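Local coordinates for protein rhodopsin (Todarodes pacificus, PDB 2Z73) that absorbs light through a bound retinal and, on its isomerization, activates a Gq-type G protein that signals to phospholipase C in squid vision, at residues Val55-Thr60 / Gln328-Val333; Phe322-Ser327 / Lys342-Asp347. All blocks are in the same frame, centred on the assembly; numbering follows the deposited sequence.

Contact 1: Val55-Thr60 / Gln328-Val333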
loop_
_atom_site.group_PDB
_atom_site.type_symbol
_atom_site.label_atom_id
_atom_site.label_comp_id
_atom_site.label_asym_id
_atom_site.label_seq_id
_atom_site.Cartn_x
_atom_site.Cartn_y
_atom_site.Cartn_z
ATOM N N VAL A 55 -1.660 8.555 10.843
ATOM C CA VAL A 55 -0.701 7.514 11.158
ATOM C C VAL A 55 0.688 8.127 11.215
ATOM O O VAL A 55 1.430 7.899 12.173
ATOM C CB VAL A 55 -0.767 6.307 10.142
ATOM C CG1 VAL A 55 -1.156 6.791 8.772
ATOM C CG2 VAL A 55 0.573 5.576 10.092
ATOM N N ILE A 56 1.036 8.935 10.224
ATOM C CA ILE A 56 2.344 9.578 10.239
ATOM C C ILE A 56 2.520 10.451 11.488
ATOM O O ILE A 56 3.567 10.413 12.136
ATOM C CB ILE A 56 2.560 10.472 9.011
ATOM C CG1 ILE A 56 2.555 9.628 7.732
ATOM C CG2 ILE A 56 3.879 11.236 9.164
ATOM C CD1 ILE A 56 2.775 10.446 6.471
ATOM N N TYR A 57 1.497 11.236 11.817
ATOM C CA TYR A 57 1.550 12.111 12.984
ATOM C C TYR A 57 1.711 11.284 14.246
ATOM O O TYR A 57 2.697 11.434 14.964
ATOM C CB TYR A 57 0.276 12.967 13.072
ATOM C CG TYR A 57 0.199 13.877 14.287
ATOM C CD1 TYR A 57 -0.705 13.618 15.317
ATOM C CD2 TYR A 57 1.031 14.991 14.408
ATOM C CE1 TYR A 57 -0.780 14.439 16.426
ATOM C CE2 TYR A 57 0.967 15.814 15.518
ATOM C CZ TYR A 57 0.058 15.534 16.523
ATOM O OH TYR A 57 -0.018 16.345 17.635
ATOM N N LEU A 58 0.750 10.398 14.502
ATOM C CA LEU A 58 0.784 9.540 15.684
ATOM C C LEU A 58 2.033 8.653 15.795
ATOM O O LEU A 58 2.639 8.570 16.864
ATOM C CB LEU A 58 -0.477 8.670 15.734
ATOM C CG LEU A 58 -1.576 9.092 16.717
ATOM C CD1 LEU A 58 -1.636 10.603 16.849
ATOM C CD2 LEU A 58 -2.914 8.537 16.255
ATOM N N PHE A 59 2.429 7.999 14.705
ATOM C CA PHE A 59 3.601 7.130 14.775
ATOM C C PHE A 59 4.929 7.853 15.004
ATOM O O PHE A 59 5.791 7.338 15.711
ATOM C CB PHE A 59 3.691 6.224 13.535
ATOM C CG PHE A 59 2.976 4.899 13.695
ATOM C CD1 PHE A 59 1.591 4.811 13.571
ATOM C CD2 PHE A 59 3.692 3.742 13.988
ATOM C CE1 PHE A 59 0.932 3.585 13.738
ATOM C CE2 PHE A 59 3.043 2.517 14.157
ATOM C CZ PHE A 59 1.663 2.437 14.032
ATOM N N THR A 60 5.106 9.036 14.425
ATOM C CA THR A 60 6.355 9.761 14.646
ATOM C C THR A 60 6.392 10.460 16.007
ATOM O O THR A 60 7.467 10.786 16.500
ATOM C CB THR A 60 6.612 10.851 13.577
ATOM O OG1 THR A 60 5.429 11.627 13.388
ATOM C CG2 THR A 60 7.039 10.239 12.264
ATOM N N GLN A 328 -6.356 8.729 22.791
ATOM C CA GLN A 328 -5.691 9.776 23.563
ATOM C C GLN A 328 -5.494 11.094 22.814
ATOM O O GLN A 328 -5.167 12.099 23.431
ATOM C CB GLN A 328 -4.320 9.282 24.042
ATOM C CG GLN A 328 -4.357 8.256 25.164
ATOM C CD GLN A 328 -3.094 7.413 25.228
ATOM O OE1 GLN A 328 -2.680 6.990 26.301
ATOM N NE2 GLN A 328 -2.487 7.148 24.072
ATOM N N THR A 329 -5.679 11.109 21.496
ATOM C CA THR A 329 -5.477 12.352 20.755
ATOM C C THR A 329 -6.638 12.769 19.837
ATOM O O THR A 329 -7.001 13.942 19.786
ATOM C CB THR A 329 -4.161 12.283 19.945
ATOM O OG1 THR A 329 -4.353 11.503 18.763
ATOM C CG2 THR A 329 -3.076 11.624 20.772
ATOM N N PHE A 330 -7.217 11.820 19.111
ATOM C CA PHE A 330 -8.336 12.106 18.217
ATOM C C PHE A 330 -9.452 11.097 18.493
ATOM O O PHE A 330 -10.050 10.530 17.575
ATOM C CB PHE A 330 -7.881 12.009 16.753
ATOM C CG PHE A 330 -6.789 12.974 16.396
ATOM C CD1 PHE A 330 -7.043 14.341 16.338
ATOM C CD2 PHE A 330 -5.498 12.521 16.157
ATOM C CE1 PHE A 330 -6.022 15.246 16.047
ATOM C CE2 PHE A 330 -4.468 13.415 15.867
ATOM C CZ PHE A 330 -4.732 14.784 15.813
ATOM N N PRO A 331 -9.773 10.891 19.779
ATOM C CA PRO A 331 -10.805 9.955 20.220
ATOM C C PRO A 331 -12.097 9.869 19.415
ATOM O O PRO A 331 -12.723 8.814 19.388
ATOM C CB PRO A 331 -11.047 10.373 21.674
ATOM C CG PRO A 331 -10.710 11.824 21.677
ATOM C CD PRO A 331 -9.443 11.822 20.874
ATOM N N TRP A 332 -12.515 10.947 18.762
ATOM C CA TRP A 332 -13.768 10.865 18.016
ATOM C C TRP A 332 -13.686 9.805 16.933
ATOM O O TRP A 332 -14.687 9.178 16.596
ATOM C CB TRP A 332 -14.147 12.212 17.382
ATOM C CG TRP A 332 -13.225 12.677 16.302
ATOM C CD1 TRP A 332 -12.158 13.520 16.437
ATOM C CD2 TRP A 332 -13.277 12.312 14.918
ATOM N NE1 TRP A 332 -11.542 13.704 15.223
ATOM C CE2 TRP A 332 -12.208 12.974 14.273
ATOM C CE3 TRP A 332 -14.121 11.490 14.158
ATOM C CZ2 TRP A 332 -11.960 12.838 12.899
ATOM C CZ3 TRP A 332 -13.874 11.354 12.794
ATOM C CH2 TRP A 332 -12.800 12.028 12.179
ATOM N N VAL A 333 -12.486 9.597 16.403
ATOM C CA VAL A 333 -12.281 8.619 15.344
ATOM C C VAL A 333 -12.623 7.193 15.770
ATOM O O VAL A 333 -13.118 6.404 14.964
ATOM C CB VAL A 333 -10.826 8.639 14.838
ATOM C CG1 VAL A 333 -10.684 7.708 13.652
ATOM C CG2 VAL A 333 -10.424 10.054 14.449
#

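Contact 2: Phe322-Ser327 / Lys342-Asp347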
loop_
_atom_site.group_PDB
_atom_site.type_symbol
_atom_site.label_atom_id
_atom_site.label_comp_id
_atom_site.label_asym_id
_atom_site.label_seq_id
_atom_site.Cartn_x
_atom_site.Cartn_y
_atom_site.Cartn_z
ATOM N N PHE A 322 -1.708 1.638 18.419
ATOM C CA PHE A 322 -2.189 2.717 17.564
ATOM C C PHE A 322 -3.573 3.166 18.001
ATOM O O PHE A 322 -3.860 4.363 18.057
ATOM C CB PHE A 322 -2.238 2.258 16.111
ATOM C CG PHE A 322 -2.718 3.313 15.158
ATOM C CD1 PHE A 322 -2.038 4.517 15.033
ATOM C CD2 PHE A 322 -3.842 3.097 14.375
ATOM C CE1 PHE A 322 -2.471 5.487 14.140
ATOM C CE2 PHE A 322 -4.283 4.059 13.478
ATOM C CZ PHE A 322 -3.596 5.258 13.359
ATOM N N ARG A 323 -4.434 2.207 18.310
ATOM C CA ARG A 323 -5.782 2.531 18.751
ATOM C C ARG A 323 -5.726 3.271 20.077
ATOM O O ARG A 323 -6.579 4.112 20.375
ATOM C CB ARG A 323 -6.612 1.249 18.907
ATOM C CG ARG A 323 -7.170 0.709 17.601
ATOM C CD ARG A 323 -7.737 -0.683 17.781
ATOM N NE ARG A 323 -8.745 -0.767 18.839
ATOM C CZ ARG A 323 -9.993 -0.316 18.743
ATOM N NH1 ARG A 323 -10.419 0.264 17.626
ATOM N NH2 ARG A 323 -10.822 -0.454 19.767
ATOM N N GLU A 324 -4.714 2.954 20.871
ATOM C CA GLU A 324 -4.539 3.592 22.170
ATOM C C GLU A 324 -4.324 5.076 21.883
ATOM O O GLU A 324 -5.115 5.932 22.276
ATOM C CB GLU A 324 -3.308 2.994 22.860
ATOM C CG GLU A 324 -3.316 3.012 24.374
ATOM C CD GLU A 324 -1.947 2.687 24.949
ATOM O OE1 GLU A 324 -1.850 2.421 26.165
ATOM O OE2 GLU A 324 -0.961 2.709 24.173
ATOM N N ALA A 325 -3.248 5.361 21.163
ATOM C CA ALA A 325 -2.890 6.722 20.791
ATOM C C ALA A 325 -4.072 7.521 20.247
ATOM O O ALA A 325 -4.271 8.674 20.617
ATOM C CB ALA A 325 -1.752 6.687 19.757
ATOM N N ILE A 326 -4.855 6.925 19.363
ATOM C CA ILE A 326 -5.991 7.649 18.809
ATOM C C ILE A 326 -6.926 8.082 19.928
ATOM O O ILE A 326 -7.304 9.247 20.017
ATOM C CB ILE A 326 -6.775 6.788 17.770
ATOM C CG1 ILE A 326 -5.881 6.479 16.569
ATOM C CG2 ILE A 326 -8.009 7.543 17.274
ATOM C CD1 ILE A 326 -6.597 5.769 15.449
ATOM N N SER A 327 -7.283 7.140 20.793
ATOM C CA SER A 327 -8.190 7.429 21.904
ATOM C C SER A 327 -7.678 8.585 22.755
ATOM O O SER A 327 -8.461 9.326 23.353
ATOM C CB SER A 327 -8.359 6.185 22.780
ATOM O OG SER A 327 -7.162 5.876 23.470
ATOM N N LYS A 342 -7.729 -3.377 28.048
ATOM C CA LYS A 342 -7.426 -4.777 27.780
ATOM C C LYS A 342 -6.758 -5.045 26.435
ATOM O O LYS A 342 -6.130 -6.085 26.252
ATOM C CB LYS A 342 -8.696 -5.628 27.898
ATOM C CG LYS A 342 -9.075 -5.996 29.331
ATOM C CD LYS A 342 -10.208 -7.019 29.361
ATOM C CE LYS A 342 -10.317 -7.717 30.718
ATOM N NZ LYS A 342 -10.661 -6.795 31.840
ATOM N N GLU A 343 -6.881 -4.108 25.501
ATOM C CA GLU A 343 -6.289 -4.277 24.177
ATOM C C GLU A 343 -4.759 -4.194 24.201
ATOM O O GLU A 343 -4.086 -4.720 23.310
ATOM C CB GLU A 343 -6.834 -3.214 23.216
ATOM C CG GLU A 343 -8.354 -3.059 23.222
ATOM C CD GLU A 343 -8.852 -2.088 22.153
ATOM O OE1 GLU A 343 -10.064 -1.772 22.134
ATOM O OE2 GLU A 343 -8.030 -1.647 21.327
ATOM N N THR A 344 -4.212 -3.544 25.222
ATOM C CA THR A 344 -2.768 -3.365 25.339
ATOM C C THR A 344 -2.072 -4.291 26.338
ATOM O O THR A 344 -0.853 -4.237 26.503
ATOM C CB THR A 344 -2.448 -1.904 25.715
ATOM O OG1 THR A 344 -3.244 -1.517 26.839
ATOM C CG2 THR A 344 -2.753 -0.977 24.545
ATOM N N GLU A 345 -2.848 -5.146 26.993
ATOM C CA GLU A 345 -2.311 -6.069 27.980
ATOM C C GLU A 345 -1.121 -6.879 27.483
ATOM O O GLU A 345 -0.051 -6.844 28.089
ATOM C CB GLU A 345 -3.412 -7.014 28.456
ATOM C CG GLU A 345 -4.593 -6.297 29.075
ATOM C CD GLU A 345 -5.703 -7.243 29.469
ATOM O OE1 GLU A 345 -6.177 -7.998 28.593
ATOM O OE2 GLU A 345 -6.102 -7.232 30.651
ATOM N N ASP A 346 -1.304 -7.606 26.383
ATOM C CA ASP A 346 -0.230 -8.426 25.830
ATOM C C ASP A 346 1.069 -7.657 25.612
ATOM O O ASP A 346 2.151 -8.242 25.645
ATOM C CB ASP A 346 -0.665 -9.082 24.516
ATOM C CG ASP A 346 -1.515 -10.330 24.731
ATOM O OD1 ASP A 346 -2.648 -10.204 25.246
ATOM O OD2 ASP A 346 -1.049 -11.436 24.385
ATOM N N ASP A 347 0.969 -6.350 25.384
ATOM C CA ASP A 347 2.168 -5.537 25.191
ATOM C C ASP A 347 2.796 -5.217 26.541
ATOM O O ASP A 347 4.013 -5.069 26.656
ATOM C CB ASP A 347 1.839 -4.233 24.458
ATOM C CG ASP A 347 1.589 -4.441 22.978
ATOM O OD1 ASP A 347 0.478 -4.871 22.608
ATOM O OD2 ASP A 347 2.518 -4.179 22.187
#

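Contact 1: Val55-Thr60 / Gln328-Val333
Y57 and F330 bring two rings together where helix 31-61 meets the end of helix 320-329. CE2 of F330 lies 3.8 Å from CD1 of Y57. The ring planes are turned 57° apart and the centroids are 6.0 Å apart, an oblique pairing. F330 offers its edge, with Y57 CD1 near the plane of its ring. The Y57 ring swings out to F330 because its CG stands anti to the backbone N (chi1 178°).

L58 sits beside this pair. Its CD1 touches OG1 of T329 at 3.4 Å and approaches CE2 of F330 at 4.1 Å, again at the edge of that ring. T329 OG1 also makes a weak hydrogen bond back to A325 O, one turn earlier in its helix. No hydrogen bond crosses between the two segments, and the contact is van der Waals packing.

Further in, L58 also packs on F322, A325 and I326, so one leucine touches three residues of helix 320-329 beyond T329. V333 packs on I326 and touches the bound docosane. This is the packing of the amphipathic cytoplasmic helix 8 of rhodopsin-family receptors against the cytoplasmic end of transmembrane helix 1.

Contact 2: Phe322-Ser327 / Lys342-Asp347
R323 and E343 form a two-pronged salt bridge. R323 NE donates to E343 OE2 at 2.7 Å, and R323 NH2 donates to E343 OE1 at 2.8 Å. Both bonds are nearly straight. The carboxylate meets the guanidinium side-on, at the edge that carries NE and NH2, and the two planes are only 17° apart. OE1 uses its syn lone pair; OE2 is met on its syn side, somewhat out of the carboxylate plane. The R323 chain bends at chi3 (55°), while E343 is extended beyond CG, and the two side chains cross at about a right angle.

R323 has further partners. Its NH1 donates to S316 O and its NH2 also to C337 O. The guanidinium therefore links the end of helix 311-318 and the loop after helix 320-329 to E343, and these bonds fix its rotation. A methionine in place of R323 would probably leave the E343 carboxylate without its countercharge and the carbonyls of S316 and C337 without these donors.

Beside the salt bridge, CG2 of T344 packs across the end of E324, 3.8 Å from its CD. T344 OG1 is turned to another task, a hydrogen bond with D341 O, which leaves the methyl to meet E324. E324 and S327 also pack on F339 of the intervening loop.

The contact joins helix 320-329 to the turn that leads into helix 345-351. The opposite flank of helix 320-329 is covered by L58 of helix 31-61. D346 reaches the other way, to A251 and N254 on helix 246-286.

In the fold
Contacts 1 and 2 have centres about 12 Å apart and share helix 320-329. Along the chain their segments alternate: 55-60, 322-327, 328-333, then 342-347. Contact 1 uses the end of the shared helix and the turn after it, contact 2 the stretch just before. They touch directly, through F59 CE1 and F322 CD1 at 3.4 Å and through L58 CD2 and I326 CG1 at 3.6 Å. Helix 320-329 is thus held between transmembrane helix 1 and the C-terminal segment. Both contacts lie on the cytoplasmic side of the receptor. Together they join the cytoplasmic end of transmembrane helix 1, helix 320-329 and the modelled part of the C-terminal region.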